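Local coordinates for protein transcriptional regulator URE2 (Saccharomyces cerevisiae, PDB 1K0D) that represses nitrogen-utilisation genes by sequestering phosphorylated GATA transcriptional activators in the cytoplasm, and also has glutathione-dependent peroxidase activity, at residues 127-132 against 217-222; 97-102 against 108-113; 13-18 against 79-84; 231-234 against 240-243; 119-124 against 205-210. One frame throughout, in Å; residues are numbered along the deposited sequence.

Interaction 1. Residues 127-132 against 217-222; sequences SGHAPM and LAFVPW
His129, on helix 112-142, inserts its imidazole between Phe219 and Trp222, forming an aromatic cluster in the all-helical C-terminal domain of this glutathione-transferase-like fold. From CB, the first torsion swings CG opposite the backbone N (172°) and carries the ring outward from its helix. CG lies 4.0 Å from Phe219 CE2. CD2 is 3.9 Å from Phe219 CD2, and NE2 approaches that same carbon at 3.8 Å, placing the phenyl edge over the centre of one imidazole face. The rings make an edge-to-face pair with centroids 4.9 Å apart and planes at 67°. At the far corner, CE1 turns the imidazole edge to the five-membered ring of Trp222 in an offset edge-to-face pair (centroids 5.2 Å apart, planes at 82°), though the exact spacing at CE1 is doubtful. Ala130 CB lies over the six-membered ring of the same indole, toward its rim, in a CH-pi contact 3.6 Å from Trp222 CZ2. Trp222 reaches Pro29 and Asn30, which line the glutathione pocket. Both imidazole nitrogens have partners: ND1 bonds to Gln125 OE1 and NE2 to Tyr162 OH. As the amide is modelled, OE1 can only accept, so ND1 probably carries a proton; the state of NE2 stays undecided.

Interaction 2. Residues 97-102 against 108-113; sequences KYYKET and WSDDLA
Tyr99 spans this contact, its CB near Trp108 and its hydroxyl end at Asp110. On the inner side Tyr99 CB stands 4.4 Å from Trp108 CD1, close to the plane of the indole at its edge. That touch is modest, but the indole is buried: Leu92 and Val95 of helix 87-102 and Gln115, Ile118 and Asn119 of helix 112-142 pack around it. Tyr99 extends along the outer side because CG lies opposite its backbone N (chi1 174°), which sends the ring toward Asp110. The contact sits at the junction of the thioredoxin-like N-terminal domain, ending with helix 87-102, and the helical C-terminal domain, opening with helix 112-142. The chain enters the latter through an ST turn, in which Asp111 N donates to Ser109 OG at 3.2 Å. Asp111 is then the N-cap, with OD2 accepting from Asp114 N. The outer side is exposed and polar. Asp110 CB lies 3.3 Å from Tyr99 OH and 3.8 Å from Tyr99 CZ, the two side chains crossing at about a right angle with ring and carboxylate planes 53° apart. No direct hydrogen bond joins them. A water instead bridges the segments, 3.1 Å from Tyr99 OH and weakly donating to Asp110 O at 3.4 Å.

Interaction 3. Residues 13-18 against 79-84; sequences QEQPLE and MDNLSI
Gln15 and Asn81 lay their carboxamides one over the other at the surface of the thioredoxin-like domain, where a loop ahead of strand 20-24 meets a G1 beta bulge in the hairpin of strands 73-76 and 82-85. The side chains run past each other in opposite directions, and the amide planes are stacked, only 21° apart. Gln15 CD sits 3.5 Å from Asn81 OD1, while Gln15 OE1 lies 3.6 Å from Asn81 CG. Although Gln15 NE2 comes within 3.3 Å of Asn81 OD1, the angle is poor for a hydrogen bond, as expected when one amide lies over the other; the contact is mostly van der Waals and dipolar. Asn81 OD1 has its polar partner elsewhere, in His77 ND1, which probably restrains the rotation of the amide. One shell out, Ile75 of strand 73-76 touches both amide-bearing side chains, and His77 also packs on Gln15 and Pro16. Asn81 and Leu82 together lie across from Asp76, as in a G1 bulge, with Asn81 in the left-handed region (phi 56°). Within the turn, Leu82 N makes a weak bond to Met79 O, 3.1 Å long.

Interaction 4. Residues 231-234 against 240-243; sequences INIK and VYKW
Tyr241 OH is hydrogen-bonded to Lys245 NZ, and on the other segment Lys234 CD lies 3.9 Å from the same oxygen. The contact joins two helices of the C-terminal domain, the short 233-236 and the longer 238-248, which follow each other closely in the chain. The lysine chain runs alongside the phenol, both heading in one direction. With CG of Lys234 opposite its backbone N (chi1 179°) and the chain straight until its last bond, the methylenes run along one face of the phenol ring. CB meets Tyr241 CD1 at 3.5 Å, and CG forms a CH-pi contact 3.8 Å from the centroid of that ring, 10° off its normal. The lysine methylenes cover the ring face, while Ile233 contributes about as much packing nearer the backbone: its CG2 comes to the edge of the Tyr241 ring and is 4.2 Å from Tyr241 CB. Deeper in, Val240 packs on Val165 of helix 148-176, and Ile233 CG2 meets Val240 CG1 at 3.8 Å.

Interaction 5. Residues 119-124 against 205-210; sequences NAWLFF and VWLVGD
Trp121 and Leu207 share a first-torsion setting: in each, CG lies beside the backbone N and opposite the carbonyl carbon (chi1 -72° and -67°), directing the indole and the isobutyl group at each other where helix 112-142 meets the loop that follows helix 148-176. Both leucine methyls then rest on the indole. CD2 sits over one face, 3.9 Å from Trp121 CZ2, in a CH-pi contact whose line to the six-membered ring is 11° off the normal. CD1 settles nearer the ring junction, 3.9 Å from Trp121 CD2. Val208 adds its CG2 at 3.7 Å from Trp121 CD1, reaching the pyrrole part obliquely. No hydrogen bond crosses, and the fit is wholly apolar. The loop is held by polar bonds behind this surface: Leu207 N donates to Asp216 OD1, and Leu207 O accepts from Arg172 NH2. Trp121 also packs on Ala168 and Ala215, while Trp85 of the second subunit meets it edge-to-face, linking this packing to the dimer interface. The contact is part of the hydrophobic core of the all-helical C-terminal domain, the domain architecture of the glutathione transferase superfamily.

Overall arrangement
Interactions 1 and 5 are the buried contacts; both use helix 112-142, their segments alternate along the chain, and Phe219 touches Leu207 where they meet. Trp243 ties interaction 4 to both, packing on Phe219 and Leu207, although interaction 4 itself lies partly exposed about 17 Å from the chain centre. Interaction 2 sits where helix 112-142 begins, and its Trp108 touches Asn119 of interaction 5. Interaction 3, at the surface of the N-terminal domain, reaches interaction 2 through Met79 and Lys97. Chemistry follows place: aromatic and aliphatic packing inside, a lysine chain over a phenol and a water-bridged tyrosine in the partly buried interactions 4 and 2, and stacked amides at the surface.

Interaction 1. Residues 127-132 against 217-222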
# COMPACT_ATOMS: atom_id res chain seq x y z
N SER B 127 -4.20 -0.31 -1.81
CA SER B 127 -4.17 0.83 -2.71
C SER B 127 -5.29 0.92 -3.75
O SER B 127 -5.67 2.03 -4.13
CB SER B 127 -2.82 0.87 -3.43
OG SER B 127 -1.76 0.83 -2.47
N GLY B 128 -5.81 -0.21 -4.21
CA GLY B 128 -6.87 -0.16 -5.21
C GLY B 128 -8.26 -0.55 -4.76
O GLY B 128 -9.25 -0.16 -5.36
N HIS B 129 -8.33 -1.32 -3.68
CA HIS B 129 -9.57 -1.81 -3.11
C HIS B 129 -10.11 -0.90 -1.99
O HIS B 129 -11.13 -0.23 -2.17
CB HIS B 129 -9.30 -3.24 -2.60
CG HIS B 129 -10.41 -3.85 -1.81
ND1 HIS B 129 -10.39 -3.93 -0.43
CD2 HIS B 129 -11.53 -4.51 -2.20
CE1 HIS B 129 -11.44 -4.61 -0.01
NE2 HIS B 129 -12.15 -4.98 -1.07
N ALA B 130 -9.41 -0.85 -0.87
CA ALA B 130 -9.84 -0.05 0.27
C ALA B 130 -10.06 1.43 -0.02
O ALA B 130 -11.09 1.99 0.37
CB ALA B 130 -8.84 -0.21 1.42
N PRO B 131 -9.11 2.09 -0.70
CA PRO B 131 -9.31 3.52 -0.99
C PRO B 131 -10.58 3.80 -1.78
O PRO B 131 -11.28 4.77 -1.51
CB PRO B 131 -8.05 3.89 -1.78
CG PRO B 131 -7.02 2.95 -1.21
CD PRO B 131 -7.78 1.65 -1.13
N MET B 132 -10.88 2.93 -2.74
CA MET B 132 -12.06 3.09 -3.58
C MET B 132 -13.35 2.86 -2.81
O MET B 132 -14.33 3.58 -3.00
CB MET B 132 -11.98 2.14 -4.78
CG MET B 132 -10.81 2.44 -5.72
SD MET B 132 -10.89 4.11 -6.43
CE MET B 132 -9.68 4.97 -5.43
N LEU B 217 -6.56 -12.81 3.67
CA LEU B 217 -7.11 -12.19 4.87
C LEU B 217 -7.32 -10.68 4.80
O LEU B 217 -8.26 -10.15 5.40
CB LEU B 217 -6.22 -12.53 6.07
CG LEU B 217 -6.16 -14.01 6.48
CD1 LEU B 217 -5.09 -14.23 7.55
CD2 LEU B 217 -7.52 -14.45 7.00
N ALA B 218 -6.46 -9.98 4.07
CA ALA B 218 -6.54 -8.53 3.95
C ALA B 218 -7.88 -8.02 3.40
O ALA B 218 -8.28 -6.90 3.70
CB ALA B 218 -5.40 -8.00 3.06
N PHE B 219 -8.56 -8.84 2.60
CA PHE B 219 -9.84 -8.43 2.01
C PHE B 219 -11.04 -8.63 2.93
O PHE B 219 -12.05 -7.93 2.81
CB PHE B 219 -10.12 -9.19 0.71
CG PHE B 219 -9.23 -8.80 -0.43
CD1 PHE B 219 -7.99 -9.41 -0.62
CD2 PHE B 219 -9.64 -7.81 -1.34
CE1 PHE B 219 -7.17 -9.04 -1.68
CE2 PHE B 219 -8.82 -7.43 -2.41
CZ PHE B 219 -7.58 -8.05 -2.58
N VAL B 220 -10.91 -9.58 3.84
CA VAL B 220 -11.98 -9.95 4.76
C VAL B 220 -12.75 -8.83 5.48
O VAL B 220 -13.97 -8.80 5.42
CB VAL B 220 -11.44 -10.96 5.82
CG1 VAL B 220 -12.43 -11.12 6.94
CG2 VAL B 220 -11.20 -12.30 5.15
N PRO B 221 -12.05 -7.91 6.15
CA PRO B 221 -12.76 -6.83 6.85
C PRO B 221 -13.63 -5.97 5.94
O PRO B 221 -14.69 -5.50 6.35
CB PRO B 221 -11.64 -6.02 7.49
CG PRO B 221 -10.55 -7.04 7.67
CD PRO B 221 -10.60 -7.79 6.37
N TRP B 222 -13.18 -5.78 4.71
CA TRP B 222 -13.92 -4.95 3.75
C TRP B 222 -15.04 -5.68 3.03
O TRP B 222 -16.09 -5.09 2.76
CB TRP B 222 -12.95 -4.36 2.73
CG TRP B 222 -11.93 -3.47 3.36
CD1 TRP B 222 -10.72 -3.84 3.88
CD2 TRP B 222 -12.05 -2.06 3.56
NE1 TRP B 222 -10.08 -2.74 4.40
CE2 TRP B 222 -10.87 -1.64 4.22
CE3 TRP B 222 -13.04 -1.12 3.25
CZ2 TRP B 222 -10.66 -0.30 4.57
CZ3 TRP B 222 -12.82 0.21 3.61
CH2 TRP B 222 -11.64 0.61 4.26

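Interaction 2. Residues 97-102 against 108-113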
# COMPACT_ATOMS: atom_id res chain seq x y z
N LYS B 97 8.29 -11.24 11.16
CA LYS B 97 8.70 -11.54 12.52
C LYS B 97 8.37 -12.97 12.92
O LYS B 97 9.21 -13.67 13.47
CB LYS B 97 8.03 -10.57 13.50
CG LYS B 97 8.58 -10.67 14.91
CD LYS B 97 8.07 -9.57 15.81
CE LYS B 97 8.78 -9.60 17.15
NZ LYS B 97 8.39 -8.45 18.01
N TYR B 98 7.14 -13.40 12.64
CA TYR B 98 6.71 -14.75 12.97
C TYR B 98 7.64 -15.77 12.32
O TYR B 98 8.06 -16.74 12.94
CB TYR B 98 5.28 -15.01 12.48
CG TYR B 98 4.76 -16.37 12.90
CD1 TYR B 98 4.14 -16.54 14.14
CD2 TYR B 98 4.98 -17.51 12.11
CE1 TYR B 98 3.75 -17.79 14.58
CE2 TYR B 98 4.59 -18.78 12.55
CZ TYR B 98 3.98 -18.91 13.80
OH TYR B 98 3.62 -20.14 14.28
N TYR B 99 7.94 -15.53 11.05
CA TYR B 99 8.80 -16.42 10.30
C TYR B 99 10.22 -16.50 10.82
O TYR B 99 10.78 -17.59 10.93
CB TYR B 99 8.83 -16.00 8.83
CG TYR B 99 9.83 -16.79 8.01
CD1 TYR B 99 9.76 -18.19 7.94
CD2 TYR B 99 10.84 -16.14 7.30
CE1 TYR B 99 10.68 -18.91 7.19
CE2 TYR B 99 11.76 -16.86 6.55
CZ TYR B 99 11.67 -18.24 6.49
OH TYR B 99 12.57 -18.95 5.72
N LYS B 100 10.83 -15.36 11.16
CA LYS B 100 12.20 -15.43 11.64
C LYS B 100 12.26 -16.02 13.04
O LYS B 100 13.28 -16.59 13.43
CB LYS B 100 12.87 -14.06 11.60
CG LYS B 100 12.53 -13.13 12.75
CD LYS B 100 13.57 -12.02 12.86
CE LYS B 100 14.96 -12.61 13.08
NZ LYS B 100 16.03 -11.56 13.08
N GLU B 101 11.17 -15.90 13.80
CA GLU B 101 11.15 -16.45 15.15
C GLU B 101 10.86 -17.95 15.19
O GLU B 101 11.46 -18.67 16.00
CB GLU B 101 10.13 -15.71 16.01
CG GLU B 101 10.44 -14.23 16.21
CD GLU B 101 9.54 -13.57 17.24
OE1 GLU B 101 8.30 -13.67 17.10
OE2 GLU B 101 10.08 -12.95 18.17
N THR B 102 9.97 -18.43 14.33
CA THR B 102 9.61 -19.85 14.34
C THR B 102 10.16 -20.69 13.19
O THR B 102 10.16 -21.92 13.27
CB THR B 102 8.08 -20.03 14.33
OG1 THR B 102 7.57 -19.69 13.03
CG2 THR B 102 7.42 -19.14 15.38
N TRP B 108 2.38 -16.73 5.05
CA TRP B 108 3.41 -16.05 4.28
C TRP B 108 4.12 -17.10 3.43
O TRP B 108 3.54 -18.14 3.09
CB TRP B 108 4.36 -15.39 5.29
CG TRP B 108 5.45 -14.46 4.80
CD1 TRP B 108 6.74 -14.41 5.26
CD2 TRP B 108 5.34 -13.41 3.82
NE1 TRP B 108 7.43 -13.40 4.65
CE2 TRP B 108 6.60 -12.77 3.76
CE3 TRP B 108 4.31 -12.95 3.01
CZ2 TRP B 108 6.85 -11.69 2.91
CZ3 TRP B 108 4.55 -11.87 2.16
CH2 TRP B 108 5.82 -11.26 2.12
N SER B 109 5.38 -16.84 3.07
CA SER B 109 6.14 -17.79 2.28
C SER B 109 7.63 -17.48 2.39
O SER B 109 8.02 -16.32 2.49
CB SER B 109 5.72 -17.74 0.82
OG SER B 109 6.46 -18.68 0.05
N ASP B 110 8.44 -18.53 2.38
CA ASP B 110 9.89 -18.37 2.46
C ASP B 110 10.47 -18.24 1.06
O ASP B 110 11.68 -18.13 0.89
CB ASP B 110 10.51 -19.57 3.18
CG ASP B 110 10.04 -20.90 2.61
OD1 ASP B 110 10.02 -21.06 1.37
OD2 ASP B 110 9.70 -21.79 3.41
N ASP B 111 9.60 -18.27 0.06
CA ASP B 111 10.00 -18.18 -1.35
C ASP B 111 9.77 -16.77 -1.92
O ASP B 111 8.65 -16.25 -1.89
CB ASP B 111 9.21 -19.21 -2.15
CG ASP B 111 9.49 -19.14 -3.63
OD1 ASP B 111 10.63 -19.44 -4.04
OD2 ASP B 111 8.57 -18.80 -4.40
N LEU B 112 10.84 -16.16 -2.44
CA LEU B 112 10.78 -14.81 -3.01
C LEU B 112 9.67 -14.66 -4.04
O LEU B 112 8.94 -13.68 -4.03
CB LEU B 112 12.11 -14.44 -3.67
CG LEU B 112 13.23 -13.81 -2.83
CD1 LEU B 112 13.63 -14.73 -1.69
CD2 LEU B 112 14.43 -13.51 -3.72
N ALA B 113 9.55 -15.64 -4.93
CA ALA B 113 8.52 -15.62 -5.97
C ALA B 113 7.12 -15.54 -5.37
O ALA B 113 6.30 -14.75 -5.82
CB ALA B 113 8.64 -16.86 -6.84
O HOH W 1 14.08 -17.71 3.26

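Interaction 3. Residues 13-18 against 79-84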
# COMPACT_ATOMS: atom_id res chain seq x y z
N GLN B 13 2.97 6.99 29.32
CA GLN B 13 3.71 7.32 30.53
C GLN B 13 4.53 6.07 30.88
O GLN B 13 5.74 6.14 31.07
CB GLN B 13 2.76 7.65 31.68
CG GLN B 13 1.99 8.95 31.54
CD GLN B 13 2.86 10.18 31.72
OE1 GLN B 13 3.71 10.48 30.88
NE2 GLN B 13 2.66 10.90 32.82
N GLU B 14 3.83 4.94 30.96
CA GLU B 14 4.45 3.66 31.28
C GLU B 14 3.91 2.58 30.34
O GLU B 14 2.85 2.00 30.58
CB GLU B 14 4.16 3.30 32.74
CG GLU B 14 2.70 3.43 33.15
CD GLU B 14 2.47 3.12 34.62
OE1 GLU B 14 2.75 1.98 35.04
OE2 GLU B 14 2.01 4.02 35.35
N GLN B 15 4.65 2.33 29.27
CA GLN B 15 4.27 1.34 28.27
C GLN B 15 4.64 -0.08 28.67
O GLN B 15 5.58 -0.30 29.43
CB GLN B 15 4.92 1.66 26.93
CG GLN B 15 4.07 2.51 25.99
CD GLN B 15 4.73 2.73 24.64
OE1 GLN B 15 5.63 3.55 24.51
NE2 GLN B 15 4.30 1.98 23.64
N PRO B 16 3.90 -1.07 28.15
CA PRO B 16 4.18 -2.48 28.47
C PRO B 16 5.62 -2.79 28.05
O PRO B 16 6.23 -2.02 27.31
CB PRO B 16 3.16 -3.23 27.63
CG PRO B 16 1.99 -2.29 27.62
CD PRO B 16 2.65 -0.96 27.37
N LEU B 17 6.15 -3.92 28.52
CA LEU B 17 7.51 -4.30 28.18
C LEU B 17 7.55 -5.31 27.03
O LEU B 17 8.56 -5.43 26.34
CB LEU B 17 8.22 -4.89 29.41
CG LEU B 17 8.34 -3.96 30.62
CD1 LEU B 17 9.04 -4.69 31.76
CD2 LEU B 17 9.11 -2.70 30.23
N GLU B 18 6.45 -6.02 26.83
CA GLU B 18 6.37 -7.00 25.75
C GLU B 18 4.99 -6.96 25.13
O GLU B 18 4.16 -6.15 25.51
CB GLU B 18 6.65 -8.41 26.29
CG GLU B 18 5.51 -8.99 27.12
CD GLU B 18 5.75 -10.44 27.49
OE1 GLU B 18 4.87 -11.06 28.12
OE2 GLU B 18 6.83 -10.97 27.14
N MET B 79 10.27 -4.75 20.60
CA MET B 79 11.31 -4.13 19.79
C MET B 79 11.49 -2.66 20.15
O MET B 79 11.42 -1.79 19.29
CB MET B 79 11.00 -4.30 18.30
CG MET B 79 11.07 -5.75 17.81
SD MET B 79 10.79 -5.93 16.03
CE MET B 79 12.45 -5.69 15.39
N ASP B 80 11.72 -2.41 21.43
CA ASP B 80 11.93 -1.07 21.96
C ASP B 80 10.81 -0.11 21.57
O ASP B 80 11.05 1.03 21.19
CB ASP B 80 13.27 -0.52 21.46
CG ASP B 80 13.70 0.74 22.22
OD1 ASP B 80 14.75 1.32 21.87
OD2 ASP B 80 12.98 1.13 23.17
N ASN B 81 9.58 -0.59 21.69
CA ASN B 81 8.42 0.21 21.36
C ASN B 81 8.47 0.73 19.94
O ASN B 81 8.17 1.90 19.69
CB ASN B 81 8.27 1.37 22.34
CG ASN B 81 7.96 0.91 23.75
OD1 ASN B 81 7.03 0.14 23.97
ND2 ASN B 81 8.74 1.38 24.72
N LEU B 82 8.86 -0.13 19.01
CA LEU B 82 8.92 0.24 17.60
C LEU B 82 7.49 0.47 17.14
O LEU B 82 6.60 -0.32 17.44
CB LEU B 82 9.52 -0.90 16.76
CG LEU B 82 9.41 -0.71 15.24
CD1 LEU B 82 10.34 0.42 14.79
CD2 LEU B 82 9.78 -2.01 14.53
N SER B 83 7.28 1.55 16.41
CA SER B 83 5.95 1.87 15.91
C SER B 83 5.82 1.62 14.41
O SER B 83 6.63 2.11 13.62
CB SER B 83 5.63 3.33 16.22
OG SER B 83 4.44 3.72 15.56
N ILE B 84 4.82 0.85 14.01
CA ILE B 84 4.59 0.59 12.60
C ILE B 84 3.18 1.08 12.25
O ILE B 84 2.21 0.74 12.95
CB ILE B 84 4.68 -0.91 12.24
CG1 ILE B 84 5.95 -1.54 12.82
CG2 ILE B 84 4.72 -1.07 10.72
CD1 ILE B 84 5.79 -2.09 14.23

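Interaction 4. Residues 231-234 against 240-243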
# COMPACT_ATOMS: atom_id res chain seq x y z
N ILE B 231 -23.42 -3.30 -3.08
CA ILE B 231 -22.79 -4.48 -3.67
C ILE B 231 -23.13 -5.74 -2.88
O ILE B 231 -22.86 -5.83 -1.69
CB ILE B 231 -21.25 -4.31 -3.76
CG1 ILE B 231 -20.92 -3.25 -4.82
CG2 ILE B 231 -20.59 -5.62 -4.12
CD1 ILE B 231 -19.44 -2.92 -4.92
N ASN B 232 -23.71 -6.71 -3.57
CA ASN B 232 -24.10 -7.98 -2.95
C ASN B 232 -23.11 -9.04 -3.42
O ASN B 232 -23.23 -9.57 -4.53
CB ASN B 232 -25.54 -8.32 -3.39
CG ASN B 232 -26.06 -9.61 -2.78
OD1 ASN B 232 -27.24 -9.93 -2.93
ND2 ASN B 232 -25.20 -10.35 -2.10
N ILE B 233 -22.12 -9.34 -2.58
CA ILE B 233 -21.08 -10.32 -2.92
C ILE B 233 -21.59 -11.74 -3.20
O ILE B 233 -21.17 -12.39 -4.16
CB ILE B 233 -20.01 -10.39 -1.81
CG1 ILE B 233 -19.24 -9.07 -1.75
CG2 ILE B 233 -19.05 -11.54 -2.06
CD1 ILE B 233 -18.30 -8.97 -0.57
N LYS B 234 -22.48 -12.22 -2.34
CA LYS B 234 -23.04 -13.57 -2.47
C LYS B 234 -23.65 -13.81 -3.85
O LYS B 234 -23.51 -14.90 -4.41
CB LYS B 234 -24.10 -13.79 -1.39
CG LYS B 234 -24.79 -15.14 -1.42
CD LYS B 234 -25.73 -15.29 -0.23
CE LYS B 234 -26.61 -16.53 -0.35
NZ LYS B 234 -25.81 -17.79 -0.42
N VAL B 240 -15.80 -15.13 -4.64
CA VAL B 240 -15.37 -14.28 -3.54
C VAL B 240 -16.19 -14.63 -2.31
O VAL B 240 -15.72 -14.57 -1.18
CB VAL B 240 -15.57 -12.77 -3.85
CG1 VAL B 240 -15.31 -11.93 -2.61
CG2 VAL B 240 -14.61 -12.35 -4.96
N TYR B 241 -17.44 -15.04 -2.55
CA TYR B 241 -18.32 -15.40 -1.45
C TYR B 241 -17.83 -16.63 -0.69
O TYR B 241 -17.75 -16.60 0.53
CB TYR B 241 -19.74 -15.66 -1.97
CG TYR B 241 -20.71 -15.94 -0.85
CD1 TYR B 241 -21.09 -14.93 0.03
CD2 TYR B 241 -21.21 -17.23 -0.63
CE1 TYR B 241 -21.93 -15.19 1.10
CE2 TYR B 241 -22.05 -17.50 0.44
CZ TYR B 241 -22.41 -16.48 1.30
OH TYR B 241 -23.22 -16.74 2.38
N LYS B 242 -17.51 -17.71 -1.41
CA LYS B 242 -17.02 -18.93 -0.75
C LYS B 242 -15.74 -18.63 0.02
O LYS B 242 -15.57 -19.00 1.18
CB LYS B 242 -16.72 -20.03 -1.78
CG LYS B 242 -17.87 -20.45 -2.67
CD LYS B 242 -17.42 -21.65 -3.50
CE LYS B 242 -18.27 -21.84 -4.74
NZ LYS B 242 -18.00 -20.76 -5.73
N TRP B 243 -14.82 -17.98 -0.69
CA TRP B 243 -13.52 -17.57 -0.19
C TRP B 243 -13.64 -16.81 1.14
O TRP B 243 -13.00 -17.17 2.12
CB TRP B 243 -12.90 -16.70 -1.29
CG TRP B 243 -11.60 -16.06 -1.03
CD1 TRP B 243 -10.39 -16.67 -0.88
CD2 TRP B 243 -11.33 -14.65 -1.06
NE1 TRP B 243 -9.38 -15.73 -0.84
CE2 TRP B 243 -9.94 -14.48 -0.95
CE3 TRP B 243 -12.14 -13.52 -1.18
CZ2 TRP B 243 -9.33 -13.22 -0.96
CZ3 TRP B 243 -11.54 -12.26 -1.19
CH2 TRP B 243 -10.15 -12.13 -1.08

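Interaction 5. Residues 119-124 against 205-210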
# COMPACT_ATOMS: atom_id res chain seq x y z
N ASN B 119 2.60 -9.93 -2.07
CA ASN B 119 2.72 -8.47 -2.02
C ASN B 119 1.84 -7.79 -3.07
O ASN B 119 1.21 -6.78 -2.79
CB ASN B 119 4.17 -8.05 -2.22
CG ASN B 119 5.02 -8.32 -1.00
OD1 ASN B 119 6.25 -8.29 -1.07
ND2 ASN B 119 4.37 -8.56 0.13
N ALA B 120 1.80 -8.34 -4.28
CA ALA B 120 1.00 -7.76 -5.35
C ALA B 120 -0.46 -7.63 -4.90
O ALA B 120 -1.08 -6.58 -5.06
CB ALA B 120 1.10 -8.61 -6.61
N TRP B 121 -1.01 -8.71 -4.34
CA TRP B 121 -2.39 -8.69 -3.88
C TRP B 121 -2.55 -7.76 -2.68
O TRP B 121 -3.56 -7.06 -2.57
CB TRP B 121 -2.85 -10.09 -3.49
CG TRP B 121 -3.06 -10.97 -4.67
CD1 TRP B 121 -2.26 -12.00 -5.08
CD2 TRP B 121 -4.11 -10.87 -5.64
NE1 TRP B 121 -2.75 -12.54 -6.24
CE2 TRP B 121 -3.88 -11.87 -6.61
CE3 TRP B 121 -5.22 -10.03 -5.78
CZ2 TRP B 121 -4.73 -12.06 -7.72
CZ3 TRP B 121 -6.07 -10.21 -6.88
CH2 TRP B 121 -5.81 -11.22 -7.83
N LEU B 122 -1.56 -7.74 -1.80
CA LEU B 122 -1.62 -6.89 -0.63
C LEU B 122 -1.62 -5.41 -1.03
O LEU B 122 -2.42 -4.63 -0.51
CB LEU B 122 -0.45 -7.19 0.31
CG LEU B 122 -0.38 -6.36 1.59
CD1 LEU B 122 -1.67 -6.55 2.43
CD2 LEU B 122 0.84 -6.78 2.37
N PHE B 123 -0.74 -5.03 -1.95
CA PHE B 123 -0.70 -3.65 -2.41
C PHE B 123 -1.98 -3.33 -3.20
O PHE B 123 -2.51 -2.23 -3.12
CB PHE B 123 0.55 -3.38 -3.25
CG PHE B 123 1.74 -2.91 -2.45
CD1 PHE B 123 2.73 -3.80 -2.06
CD2 PHE B 123 1.85 -1.58 -2.06
CE1 PHE B 123 3.82 -3.38 -1.29
CE2 PHE B 123 2.93 -1.13 -1.29
CZ PHE B 123 3.93 -2.04 -0.91
N PHE B 124 -2.47 -4.31 -3.96
CA PHE B 124 -3.71 -4.12 -4.73
C PHE B 124 -4.87 -3.83 -3.75
O PHE B 124 -5.67 -2.91 -3.96
CB PHE B 124 -4.02 -5.38 -5.54
CG PHE B 124 -5.31 -5.33 -6.30
CD1 PHE B 124 -5.59 -4.27 -7.16
CD2 PHE B 124 -6.23 -6.37 -6.21
CE1 PHE B 124 -6.77 -4.24 -7.92
CE2 PHE B 124 -7.40 -6.37 -6.97
CZ PHE B 124 -7.67 -5.30 -7.82
N VAL B 205 -10.22 -22.40 -2.22
CA VAL B 205 -9.26 -21.87 -3.18
C VAL B 205 -8.66 -20.56 -2.66
O VAL B 205 -9.36 -19.72 -2.11
CB VAL B 205 -9.95 -21.66 -4.54
CG1 VAL B 205 -9.11 -20.78 -5.43
CG2 VAL B 205 -10.16 -23.01 -5.22
N TRP B 206 -7.35 -20.41 -2.83
CA TRP B 206 -6.64 -19.22 -2.35
C TRP B 206 -5.88 -18.49 -3.45
O TRP B 206 -5.55 -19.07 -4.48
CB TRP B 206 -5.66 -19.61 -1.24
CG TRP B 206 -6.31 -20.43 -0.17
CD1 TRP B 206 -6.13 -21.77 0.06
CD2 TRP B 206 -7.27 -19.98 0.79
NE1 TRP B 206 -6.92 -22.18 1.10
CE2 TRP B 206 -7.64 -21.11 1.57
CE3 TRP B 206 -7.87 -18.74 1.07
CZ2 TRP B 206 -8.57 -21.03 2.61
CZ3 TRP B 206 -8.80 -18.66 2.10
CH2 TRP B 206 -9.14 -19.80 2.86
N LEU B 207 -5.61 -17.21 -3.21
CA LEU B 207 -4.91 -16.36 -4.17
C LEU B 207 -3.47 -16.75 -4.48
O LEU B 207 -3.04 -16.66 -5.63
CB LEU B 207 -4.95 -14.90 -3.70
CG LEU B 207 -6.32 -14.22 -3.67
CD1 LEU B 207 -6.20 -12.87 -2.98
CD2 LEU B 207 -6.83 -14.05 -5.08
N VAL B 208 -2.72 -17.17 -3.47
CA VAL B 208 -1.33 -17.54 -3.70
C VAL B 208 -0.92 -18.90 -3.15
O VAL B 208 -1.27 -19.27 -2.03
CB VAL B 208 -0.37 -16.47 -3.11
CG1 VAL B 208 1.09 -16.83 -3.41
CG2 VAL B 208 -0.69 -15.09 -3.70
N GLY B 209 -0.16 -19.63 -3.96
CA GLY B 209 0.35 -20.94 -3.57
C GLY B 209 -0.60 -21.92 -2.93
O GLY B 209 -0.19 -22.72 -2.09
N ASP B 210 -1.87 -21.86 -3.30
CA ASP B 210 -2.87 -22.78 -2.76
C ASP B 210 -2.80 -22.88 -1.24
O ASP B 210 -2.89 -23.97 -0.67
CB ASP B 210 -2.68 -24.17 -3.38
CG ASP B 210 -2.55 -24.13 -4.90
OD1 ASP B 210 -2.40 -25.20 -5.52
OD2 ASP B 210 -2.61 -23.02 -5.48